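Local coordinates for acyl-[acyl-carrier-protein]--UDP-N-acetylglucosamine O-acyltransferase (Helicobacter pylori, PDB 1J2Z) that transfers a (3R)-hydroxyacyl chain from acyl carrier protein to UDP-N-acetylglucosamine, the first step of the lipid A pathway, at residues 66-71 and 94-99; 30-35 and 44-49; 133-138 and 147-152. One frame throughout, in Å; residues are numbered along the deposited sequence.

Interaction 1 of 3, residues 66-71 and 94-99; sequences TQPQDL and INPGTE. With SOG (octyl 1-thio-beta-D-glucopyranoside), chain B; SO4 (sulfate ion), chain C.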
loop_
_atom_site.group_PDB
_atom_site.type_symbol
_atom_site.label_atom_id
_atom_site.label_comp_id
_atom_site.label_asym_id
_atom_site.label_seq_id
_atom_site.Cartn_x
_atom_site.Cartn_y
_atom_site.Cartn_z
ATOM N N THR A 66 -0.215 -18.428 4.957
ATOM C CA THR A 66 -1.530 -18.346 5.581
ATOM C C THR A 66 -2.546 -18.591 4.473
ATOM O O THR A 66 -2.231 -18.431 3.294
ATOM C CB THR A 66 -1.799 -16.963 6.234
ATOM O OG1 THR A 66 -1.561 -15.922 5.281
ATOM C CG2 THR A 66 -0.908 -16.765 7.451
ATOM N N GLN A 67 -3.759 -18.974 4.848
ATOM C CA GLN A 67 -4.799 -19.277 3.870
ATOM C C GLN A 67 -5.151 -18.145 2.914
ATOM O O GLN A 67 -5.093 -16.966 3.270
ATOM C CB GLN A 67 -6.066 -19.755 4.587
ATOM C CG GLN A 67 -6.543 -18.841 5.697
ATOM C CD GLN A 67 -7.687 -19.444 6.495
ATOM O OE1 GLN A 67 -8.812 -19.552 6.007
ATOM N NE2 GLN A 67 -7.400 -19.849 7.725
ATOM N N PRO A 68 -5.512 -18.492 1.670
ATOM C CA PRO A 68 -5.869 -17.446 0.710
ATOM C C PRO A 68 -7.033 -16.601 1.222
ATOM O O PRO A 68 -7.824 -17.054 2.054
ATOM C CB PRO A 68 -6.211 -18.233 -0.562
ATOM C CG PRO A 68 -6.532 -19.611 -0.067
ATOM C CD PRO A 68 -5.542 -19.821 1.041
ATOM N N GLN A 69 -7.116 -15.366 0.740
ATOM C CA GLN A 69 -8.177 -14.458 1.153
ATOM C C GLN A 69 -9.476 -14.817 0.442
ATOM O O GLN A 69 -10.566 -14.565 0.952
ATOM C CB GLN A 69 -7.771 -13.015 0.845
ATOM C CG GLN A 69 -6.468 -12.621 1.528
ATOM C CD GLN A 69 -6.138 -11.151 1.377
ATOM O OE1 GLN A 69 -5.861 -10.668 0.278
ATOM N NE2 GLN A 69 -6.166 -10.431 2.486
ATOM N N ASP A 70 -9.340 -15.427 -0.731
ATOM C CA ASP A 70 -10.480 -15.859 -1.535
ATOM C C ASP A 70 -11.550 -16.554 -0.685
ATOM O O ASP A 70 -11.238 -17.374 0.181
ATOM C CB ASP A 70 -9.993 -16.804 -2.636
ATOM C CG ASP A 70 -11.129 -17.434 -3.412
ATOM O OD1 ASP A 70 -11.949 -16.688 -3.989
ATOM O OD2 ASP A 70 -11.198 -18.680 -3.449
ATOM N N LEU A 71 -12.812 -16.222 -0.944
ATOM C CA LEU A 71 -13.928 -16.805 -0.204
ATOM C C LEU A 71 -14.199 -18.247 -0.615
ATOM O O LEU A 71 -14.621 -19.064 0.204
ATOM C CB LEU A 71 -15.195 -15.970 -0.416
ATOM C CG LEU A 71 -16.469 -16.459 0.285
ATOM C CD1 LEU A 71 -16.264 -16.450 1.795
ATOM C CD2 LEU A 71 -17.644 -15.568 -0.102
ATOM N N ILE A 94 2.132 -13.867 1.134
ATOM C CA ILE A 94 1.986 -14.821 0.044
ATOM C C ILE A 94 1.156 -16.022 0.479
ATOM O O ILE A 94 1.469 -16.676 1.472
ATOM C CB ILE A 94 3.370 -15.309 -0.428
ATOM C CG1 ILE A 94 4.232 -14.106 -0.823
ATOM C CG2 ILE A 94 3.220 -16.254 -1.613
ATOM C CD1 ILE A 94 5.641 -14.471 -1.234
ATOM N N ASN A 95 0.101 -16.309 -0.275
ATOM C CA ASN A 95 -0.781 -17.424 0.040
ATOM C C ASN A 95 -0.577 -18.611 -0.886
ATOM O O ASN A 95 -0.076 -18.460 -2.002
ATOM C CB ASN A 95 -2.241 -16.974 -0.065
ATOM C CG ASN A 95 -2.542 -15.779 0.810
ATOM O OD1 ASN A 95 -2.323 -15.813 2.021
ATOM N ND2 ASN A 95 -3.045 -14.714 0.203
ATOM N N PRO A 96 -0.950 -19.815 -0.423
ATOM C CA PRO A 96 -0.822 -21.039 -1.217
ATOM C C PRO A 96 -2.008 -21.104 -2.178
ATOM O O PRO A 96 -2.893 -20.241 -2.132
ATOM C CB PRO A 96 -0.843 -22.144 -0.160
ATOM C CG PRO A 96 -1.706 -21.561 0.915
ATOM C CD PRO A 96 -1.230 -20.134 0.989
ATOM N N GLY A 97 -2.030 -22.116 -3.039
ATOM C CA GLY A 97 -3.100 -22.233 -4.017
ATOM C C GLY A 97 -4.432 -22.734 -3.498
ATOM O O GLY A 97 -4.647 -22.793 -2.294
ATOM N N THR A 98 -5.329 -23.074 -4.425
ATOM C CA THR A 98 -6.659 -23.585 -4.095
ATOM C C THR A 98 -6.998 -24.771 -4.998
ATOM O O THR A 98 -6.351 -24.998 -6.026
ATOM C CB THR A 98 -7.765 -22.522 -4.310
ATOM O OG1 THR A 98 -7.776 -22.120 -5.682
ATOM C CG2 THR A 98 -7.534 -21.307 -3.427
ATOM N N GLU A 99 -8.026 -25.517 -4.615
ATOM C CA GLU A 99 -8.453 -26.673 -5.389
ATOM C C GLU A 99 -9.000 -26.244 -6.747
ATOM O O GLU A 99 -8.840 -26.951 -7.741
ATOM C CB GLU A 99 -9.517 -27.456 -4.617
ATOM C CG GLU A 99 -10.056 -28.661 -5.368
ATOM C CD GLU A 99 -11.027 -29.476 -4.538
ATOM O OE1 GLU A 99 -12.038 -28.906 -4.067
ATOM O OE2 GLU A 99 -10.779 -30.689 -4.357
HETATM C C1 SOG B . -8.660 -11.907 -5.412
HETATM C C2 SOG B . -8.424 -13.272 -4.718
HETATM C C3 SOG B . -7.913 -13.038 -3.289
HETATM C C4 SOG B . -6.603 -12.248 -3.378
HETATM C C5 SOG B . -6.875 -10.894 -4.082
HETATM C C6 SOG B . -5.591 -10.085 -4.212
HETATM C "C1'" SOG B . -10.047 -11.106 -7.200
HETATM C "C2'" SOG B . -9.460 -10.444 -8.431
HETATM C "C3'" SOG B . -10.553 -9.981 -9.377
HETATM C "C4'" SOG B . -9.972 -9.318 -10.617
HETATM C "C5'" SOG B . -11.073 -8.858 -11.562
HETATM C "C6'" SOG B . -10.498 -8.078 -12.726
HETATM C "C7'" SOG B . -11.580 -7.613 -13.672
HETATM C "C8'" SOG B . -10.978 -6.838 -14.820
HETATM S S1 SOG B . -9.119 -12.104 -6.758
HETATM O O2 SOG B . -9.635 -14.017 -4.683
HETATM O O3 SOG B . -7.685 -14.277 -2.650
HETATM O O4 SOG B . -6.089 -12.022 -2.077
HETATM O O5 SOG B . -7.417 -11.147 -5.409
HETATM O O6 SOG B . -5.357 -9.356 -3.023
HETATM S S SO4 C . -3.866 -20.407 8.539
HETATM O O1 SO4 C . -2.596 -20.245 9.246
HETATM O O2 SO4 C . -3.902 -21.714 7.902
HETATM O O3 SO4 C . -4.981 -20.299 9.467
HETATM O O4 SO4 C . -4.018 -19.372 7.518
#

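Interaction 2 of 3, residues 30-35 and 44-49; sequences DGVKLD and VTLQGH. With TLA (L(+)-tartaric acid), chain E.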
loop_
_atom_site.group_PDB
_atom_site.type_symbol
_atom_site.label_atom_id
_atom_site.label_comp_id
_atom_site.label_asym_id
_atom_site.label_seq_id
_atom_site.Cartn_x
_atom_site.Cartn_y
_atom_site.Cartn_z
ATOM N N ASP A 30 3.717 -26.558 11.293
ATOM C CA ASP A 30 4.063 -27.954 11.101
ATOM C C ASP A 30 4.144 -28.487 9.674
ATOM O O ASP A 30 4.462 -29.652 9.485
ATOM C CB ASP A 30 3.145 -28.854 11.941
ATOM C CG ASP A 30 1.686 -28.748 11.553
ATOM O OD1 ASP A 30 1.390 -28.358 10.405
ATOM O OD2 ASP A 30 0.831 -29.081 12.402
ATOM N N GLY A 31 3.875 -27.652 8.677
ATOM C CA GLY A 31 3.962 -28.114 7.301
ATOM C C GLY A 31 5.064 -27.407 6.524
ATOM O O GLY A 31 5.153 -27.529 5.306
ATOM N N VAL A 32 5.918 -26.678 7.236
ATOM C CA VAL A 32 6.994 -25.925 6.603
ATOM C C VAL A 32 8.275 -26.720 6.371
ATOM O O VAL A 32 8.628 -27.609 7.148
ATOM C CB VAL A 32 7.353 -24.662 7.447
ATOM C CG1 VAL A 32 8.517 -23.909 6.806
ATOM C CG2 VAL A 32 6.131 -23.747 7.574
ATOM N N LYS A 33 8.965 -26.383 5.288
ATOM C CA LYS A 33 10.232 -27.008 4.942
ATOM C C LYS A 33 11.182 -25.894 4.530
ATOM O O LYS A 33 10.835 -25.048 3.706
ATOM C CB LYS A 33 10.057 -27.986 3.782
ATOM C CG LYS A 33 9.091 -29.119 4.078
ATOM C CD LYS A 33 8.852 -29.963 2.846
ATOM C CE LYS A 33 7.847 -31.056 3.143
ATOM N NZ LYS A 33 6.609 -30.514 3.774
ATOM N N LEU A 34 12.370 -25.878 5.121
ATOM C CA LEU A 34 13.362 -24.864 4.797
ATOM C C LEU A 34 14.617 -25.569 4.304
ATOM O O LEU A 34 15.262 -26.306 5.051
ATOM C CB LEU A 34 13.688 -24.020 6.034
ATOM C CG LEU A 34 12.515 -23.333 6.747
ATOM C CD1 LEU A 34 13.037 -22.569 7.954
ATOM C CD2 LEU A 34 11.801 -22.386 5.788
ATOM N N ASP A 35 14.956 -25.349 3.041
ATOM C CA ASP A 35 16.128 -25.978 2.454
ATOM C C ASP A 35 17.398 -25.294 2.950
ATOM O O ASP A 35 17.349 -24.282 3.656
ATOM C CB ASP A 35 16.045 -25.919 0.923
ATOM C CG ASP A 35 16.798 -27.070 0.241
ATOM O OD1 ASP A 35 16.648 -27.235 -0.986
ATOM O OD2 ASP A 35 17.537 -27.804 0.928
ATOM N N VAL A 44 9.473 -13.739 11.199
ATOM C CA VAL A 44 8.928 -14.192 9.927
ATOM C C VAL A 44 7.871 -15.243 10.281
ATOM O O VAL A 44 8.086 -16.075 11.168
ATOM C CB VAL A 44 10.003 -14.844 9.024
ATOM C CG1 VAL A 44 9.338 -15.508 7.820
ATOM C CG2 VAL A 44 11.002 -13.790 8.549
ATOM N N THR A 45 6.719 -15.193 9.617
ATOM C CA THR A 45 5.674 -16.174 9.878
ATOM C C THR A 45 5.524 -17.107 8.682
ATOM O O THR A 45 5.230 -16.663 7.575
ATOM C CB THR A 45 4.310 -15.510 10.140
ATOM O OG1 THR A 45 4.377 -14.730 11.339
ATOM C CG2 THR A 45 3.222 -16.570 10.288
ATOM N N LEU A 46 5.731 -18.399 8.913
ATOM C CA LEU A 46 5.603 -19.397 7.861
ATOM C C LEU A 46 4.562 -20.425 8.301
ATOM O O LEU A 46 4.762 -21.135 9.285
ATOM C CB LEU A 46 6.956 -20.079 7.623
ATOM C CG LEU A 46 8.132 -19.151 7.303
ATOM C CD1 LEU A 46 9.406 -19.968 7.111
ATOM C CD2 LEU A 46 7.823 -18.357 6.045
ATOM N N GLN A 47 3.450 -20.489 7.577
ATOM C CA GLN A 47 2.367 -21.418 7.887
ATOM C C GLN A 47 2.037 -22.285 6.668
ATOM O O GLN A 47 2.634 -22.136 5.604
ATOM C CB GLN A 47 1.105 -20.642 8.288
ATOM C CG GLN A 47 1.265 -19.667 9.455
ATOM C CD GLN A 47 1.385 -20.361 10.803
ATOM O OE1 GLN A 47 2.457 -20.822 11.189
ATOM N NE2 GLN A 47 0.274 -20.444 11.522
ATOM N N GLY A 48 1.066 -23.178 6.828
ATOM C CA GLY A 48 0.660 -24.037 5.728
ATOM C C GLY A 48 1.746 -24.957 5.198
ATOM O O GLY A 48 2.803 -25.113 5.810
ATOM N N HIS A 49 1.474 -25.563 4.046
ATOM C CA HIS A 49 2.398 -26.490 3.403
ATOM C C HIS A 49 3.301 -25.659 2.514
ATOM O O HIS A 49 3.093 -25.558 1.303
ATOM C CB HIS A 49 1.595 -27.506 2.588
ATOM C CG HIS A 49 0.412 -28.043 3.329
ATOM N ND1 HIS A 49 0.535 -28.838 4.447
ATOM C CD2 HIS A 49 -0.916 -27.834 3.162
ATOM C CE1 HIS A 49 -0.664 -29.094 4.940
ATOM N NE2 HIS A 49 -1.562 -28.494 4.178
HETATM O O1 TLA E . -2.468 -24.212 10.179
HETATM O O11 TLA E . -0.867 -23.402 8.684
HETATM C C1 TLA E . -1.259 -23.744 9.806
HETATM C C2 TLA E . -0.324 -23.671 11.042
HETATM O O2 TLA E . 0.873 -23.173 10.509
HETATM C C3 TLA E . -0.161 -25.110 11.642
HETATM O O3 TLA E . 0.430 -26.048 10.673
HETATM C C4 TLA E . 0.743 -25.008 12.860
HETATM O O4 TLA E . 0.193 -24.298 13.785
HETATM O O41 TLA E . 1.803 -25.525 12.956
HETATM O O HOH W 1 2.576 -24.943 8.577
#

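Interaction 3 of 3, residues 133-138 and 147-152; sequences NGVTLA and VNIGGL. With SOG (octyl 1-thio-beta-D-glucopyranoside), chain B; SOG (octyl 1-thio-beta-D-glucopyranoside), chain D.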
loop_
_atom_site.group_PDB
_atom_site.type_symbol
_atom_site.label_atom_id
_atom_site.label_comp_id
_atom_site.label_asym_id
_atom_site.label_seq_id
_atom_site.Cartn_x
_atom_site.Cartn_y
_atom_site.Cartn_z
ATOM N N ASN A 133 7.808 -2.244 -4.409
ATOM C CA ASN A 133 6.931 -1.963 -3.275
ATOM C C ASN A 133 5.444 -1.990 -3.595
ATOM O O ASN A 133 4.997 -1.390 -4.575
ATOM C CB ASN A 133 7.242 -0.585 -2.656
ATOM C CG ASN A 133 8.529 -0.570 -1.841
ATOM O OD1 ASN A 133 8.582 0.010 -0.754
ATOM N ND2 ASN A 133 9.569 -1.188 -2.367
ATOM N N GLY A 134 4.693 -2.689 -2.748
ATOM C CA GLY A 134 3.249 -2.748 -2.880
ATOM C C GLY A 134 2.613 -3.398 -4.090
ATOM O O GLY A 134 1.410 -3.233 -4.291
ATOM N N VAL A 135 3.381 -4.117 -4.904
ATOM C CA VAL A 135 2.771 -4.771 -6.056
ATOM C C VAL A 135 1.731 -5.742 -5.520
ATOM O O VAL A 135 1.993 -6.480 -4.571
ATOM C CB VAL A 135 3.808 -5.532 -6.911
ATOM C CG1 VAL A 135 3.102 -6.446 -7.906
ATOM C CG2 VAL A 135 4.676 -4.534 -7.667
ATOM N N THR A 136 0.550 -5.733 -6.129
ATOM C CA THR A 136 -0.538 -6.594 -5.699
ATOM C C THR A 136 -0.979 -7.538 -6.807
ATOM O O THR A 136 -1.468 -7.106 -7.851
ATOM C CB THR A 136 -1.752 -5.752 -5.252
ATOM O OG1 THR A 136 -1.357 -4.877 -4.186
ATOM C CG2 THR A 136 -2.875 -6.653 -4.767
ATOM N N LEU A 137 -0.799 -8.833 -6.578
ATOM C CA LEU A 137 -1.195 -9.823 -7.568
ATOM C C LEU A 137 -2.486 -10.506 -7.139
ATOM O O LEU A 137 -2.571 -11.050 -6.036
ATOM C CB LEU A 137 -0.110 -10.891 -7.735
ATOM C CG LEU A 137 1.319 -10.472 -8.094
ATOM C CD1 LEU A 137 2.169 -11.725 -8.276
ATOM C CD2 LEU A 137 1.331 -9.645 -9.366
ATOM N N ALA A 138 -3.492 -10.465 -8.005
ATOM C CA ALA A 138 -4.754 -11.131 -7.719
ATOM C C ALA A 138 -4.505 -12.622 -7.967
ATOM O O ALA A 138 -3.385 -13.028 -8.266
ATOM C CB ALA A 138 -5.856 -10.603 -8.642
ATOM N N VAL A 147 10.882 -10.574 -15.446
ATOM C CA VAL A 147 9.815 -9.589 -15.483
ATOM C C VAL A 147 9.999 -8.593 -14.345
ATOM O O VAL A 147 10.292 -8.976 -13.205
ATOM C CB VAL A 147 8.425 -10.253 -15.348
ATOM C CG1 VAL A 147 7.339 -9.184 -15.169
ATOM C CG2 VAL A 147 8.131 -11.086 -16.585
ATOM N N ASN A 148 9.856 -7.312 -14.666
ATOM C CA ASN A 148 9.963 -6.259 -13.666
ATOM C C ASN A 148 8.614 -5.569 -13.563
ATOM O O ASN A 148 8.033 -5.186 -14.575
ATOM C CB ASN A 148 11.029 -5.227 -14.050
ATOM C CG ASN A 148 12.441 -5.736 -13.830
ATOM O OD1 ASN A 148 13.391 -4.960 -13.800
ATOM N ND2 ASN A 148 12.582 -7.044 -13.684
ATOM N N ILE A 149 8.106 -5.434 -12.344
ATOM C CA ILE A 149 6.830 -4.772 -12.139
ATOM C C ILE A 149 7.049 -3.621 -11.162
ATOM O O ILE A 149 7.472 -3.835 -10.023
ATOM C CB ILE A 149 5.771 -5.737 -11.567
ATOM C CG1 ILE A 149 5.664 -6.982 -12.455
ATOM C CG2 ILE A 149 4.421 -5.026 -11.483
ATOM C CD1 ILE A 149 4.636 -7.997 -11.985
ATOM N N GLY A 150 6.766 -2.406 -11.623
ATOM C CA GLY A 150 6.941 -1.219 -10.803
ATOM C C GLY A 150 6.032 -1.129 -9.592
ATOM O O GLY A 150 4.948 -1.711 -9.562
ATOM N N GLY A 151 6.475 -0.363 -8.600
ATOM C CA GLY A 151 5.724 -0.213 -7.369
ATOM C C GLY A 151 4.270 0.210 -7.468
ATOM O O GLY A 151 3.873 0.959 -8.363
ATOM N N LEU A 152 3.478 -0.297 -6.529
ATOM C CA LEU A 152 2.058 0.022 -6.427
ATOM C C LEU A 152 1.219 -0.386 -7.637
ATOM O O LEU A 152 0.171 0.207 -7.895
ATOM C CB LEU A 152 1.888 1.524 -6.156
ATOM C CG LEU A 152 2.744 2.084 -5.010
ATOM C CD1 LEU A 152 2.464 3.564 -4.830
ATOM C CD2 LEU A 152 2.444 1.332 -3.722
HETATM C C1 SOG B . -8.660 -11.907 -5.412
HETATM C C2 SOG B . -8.424 -13.272 -4.718
HETATM C C3 SOG B . -7.913 -13.038 -3.289
HETATM C C4 SOG B . -6.603 -12.248 -3.378
HETATM C C5 SOG B . -6.875 -10.894 -4.082
HETATM C C6 SOG B . -5.591 -10.085 -4.212
HETATM C "C1'" SOG B . -10.047 -11.106 -7.200
HETATM C "C2'" SOG B . -9.460 -10.444 -8.431
HETATM C "C3'" SOG B . -10.553 -9.981 -9.377
HETATM C "C4'" SOG B . -9.972 -9.318 -10.617
HETATM C "C5'" SOG B . -11.073 -8.858 -11.562
HETATM C "C6'" SOG B . -10.498 -8.078 -12.726
HETATM C "C7'" SOG B . -11.580 -7.613 -13.672
HETATM C "C8'" SOG B . -10.978 -6.838 -14.820
HETATM S S1 SOG B . -9.119 -12.104 -6.758
HETATM O O2 SOG B . -9.635 -14.017 -4.683
HETATM O O3 SOG B . -7.685 -14.277 -2.650
HETATM O O4 SOG B . -6.089 -12.022 -2.077
HETATM O O5 SOG B . -7.417 -11.147 -5.409
HETATM O O6 SOG B . -5.357 -9.356 -3.023
HETATM C C1 SOG D . 14.480 2.186 -5.621
HETATM C C2 SOG D . 15.633 1.870 -4.636
HETATM C C3 SOG D . 15.156 0.835 -3.606
HETATM C C4 SOG D . 13.958 1.428 -2.858
HETATM C C5 SOG D . 12.829 1.736 -3.874
HETATM C C6 SOG D . 11.624 2.350 -3.175
HETATM C "C1'" SOG D . 14.323 2.986 -7.879
HETATM C "C2'" SOG D . 13.561 4.250 -8.228
HETATM C "C3'" SOG D . 13.568 4.498 -9.725
HETATM C "C4'" SOG D . 12.809 5.766 -10.083
HETATM C "C5'" SOG D . 12.823 6.010 -11.586
HETATM C "C6'" SOG D . 11.951 7.195 -11.950
HETATM C "C7'" SOG D . 11.953 7.448 -13.440
HETATM C "C8'" SOG D . 11.077 8.632 -13.773
HETATM S S1 SOG D . 14.899 3.169 -6.581
HETATM O O2 SOG D . 16.757 1.366 -5.345
HETATM O O3 SOG D . 16.197 0.548 -2.695
HETATM O O4 SOG D . 13.494 0.507 -1.886
HETATM O O5 SOG D . 13.329 2.671 -4.873
HETATM O O6 SOG D . 10.797 1.330 -2.651
#

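Interaction 1 of 3, residues 66-71 and 94-99
With chi1 of N95 at -56°, its CG stands anti to its own carbonyl carbon and rests against the bend at T66-P68, 3.7 Å from CA of P68. On the other side, a chi1 of 53° sets OG1 of T66 between its backbone N and carbonyl carbon, where it hydrogen-bonds E90 of the second subunit. The contact belongs to the left-handed parallel beta-helix of the hexapeptide-repeat acyltransferases: the two loops follow strands 63-64 and 93-94, neighbours in one parallel sheet. The carbonyl O of T66 faces the P96 ring, 3.0 Å from its CD. Further along, the P68 ring packs against the second loop at P96 and T98. Its CD meets CG of P96 at 4.2 Å, and its CG lies 3.9 Å from CG2 of T98, the two side chains crossing obliquely; OG1 of T98 is meanwhile bonded to D122. P68 also packs on H121, which by similarity binds substrate.

Q69, D70 and L71 are substrate-binding residues, and here the pocket is occupied by the sugar of octyl thioglucoside, whose O3 receives a weak hydrogen bond from D70 N at 2.8 Å. OE1 of Q69 is bonded by N133 of the second subunit, consistent with a pocket that lies at the trimer interface. Near the start of this loop, a sulfate ion, probably from the crystallisation liquor, takes a nearly straight bond (168°) from Q67 N to its O4 at 2.7 Å, while Q67 NE2 reaches its O3 at 3.0 Å.

Interaction 2 of 3, residues 30-35 and 44-49
L46 reaches across to V32 and L34 from the next coil of the left-handed beta-helix, and its side chain meets theirs through carbon atoms alone. Its CB packs on CG2 of V32 at 3.8 Å. A chi1 of -55° then carries CG anti to its own carbonyl carbon, and with chi2 at 179° the chain runs on extended to CD1, which touches CD2 of L34 at 3.7 Å and lies near CG1 of V32. V32 crosses L46 at about a right angle, and its CG2 also settles over the backbone of the strand, 3.4 Å from O of L46. Strands 33-34 and 45-46 lie on different faces of the prism; L40 of the third face touches both leucines.

Beyond these aliphatic contacts the turns of the two coils stack through their backbones. At G31, which has no side chain, O of G48 approaches C of G31 to 3.3 Å, while O of G31 accepts a CA-H...O contact from H49. G48 itself has positive phi, a conformation that suits glycine. A water joins the two turns, accepting from G31 N and donating to G48 O at 2.8 Å. Beside it a tartaric acid, probably from the crystallisation liquor, binds both turns: its O11 takes a bond from G48 N at 2.7 Å and its O41 one from D30 N. K33 bonds T50 and V52 along the sheet, but no direct hydrogen bond links the two segments, which implies that between them the contact rests on hydrophobic packing within and water-mediated polar contacts at the surface.

Interaction 3 of 3, residues 133-138 and 147-152
This is a corner contact of the left-handed beta-helix, in which the turn at N133-V135 stacks on the turn at G150-L152 of the following coil, joined by one direct hydrogen bond and an apolar pair on the inner side of the corner. L152 N donates to O of N133 at 2.7 Å, with an N-H...O angle of 154°. The same oxygen has CA of G151 only 3.1 Å away and CD2 of L152 at 3.8 Å, so this carbonyl is closely enclosed by the second turn. G134 and L152 both adopt the left-handed helical (alpha-L) backbone conformation, their CA atoms 4.7 Å apart.

Inside the corner, V135 and I149 cross at about a right angle. With chi1 of I149 at -54°, CG1 lies anti to the carbonyl carbon and CG2 anti to the backbone N, and it is CG2 that meets CG2 of V135 at 3.9 Å. The latter methyl also approaches O of G150 at 3.4 Å. Outward, the amide of N133 bonds Q69 of the third subunit, and L152 O accepts from K170 of the second. Strand 136-137 leads on to A138 in the detergent pocket, while in the interior L137 and I149 both pack against L131 of strand 130-131 and I143 of strand 142-143.

Overall arrangement
All three contacts join successive coils of one left-handed beta-helix, in series along the chain. Interaction 1 is the most buried: its loops follow neighbouring strands of one sheet, and it holds part of the substrate site. Interactions 2 and 3 are partly buried corners of similar design on one parallel sheet (strands 45-46 and 136-137), each with a valine crossing an inward aliphatic side chain and turns stacked outside; a direct backbone hydrogen bond joins interaction 3, whereas water and tartaric acid link the turns of interaction 2. Interactions 1 and 2 touch through T66 CG2 and Q47 CG. Interactions 1 and 3, centres about 19 Å apart, both reach the same detergent molecule and the second subunit.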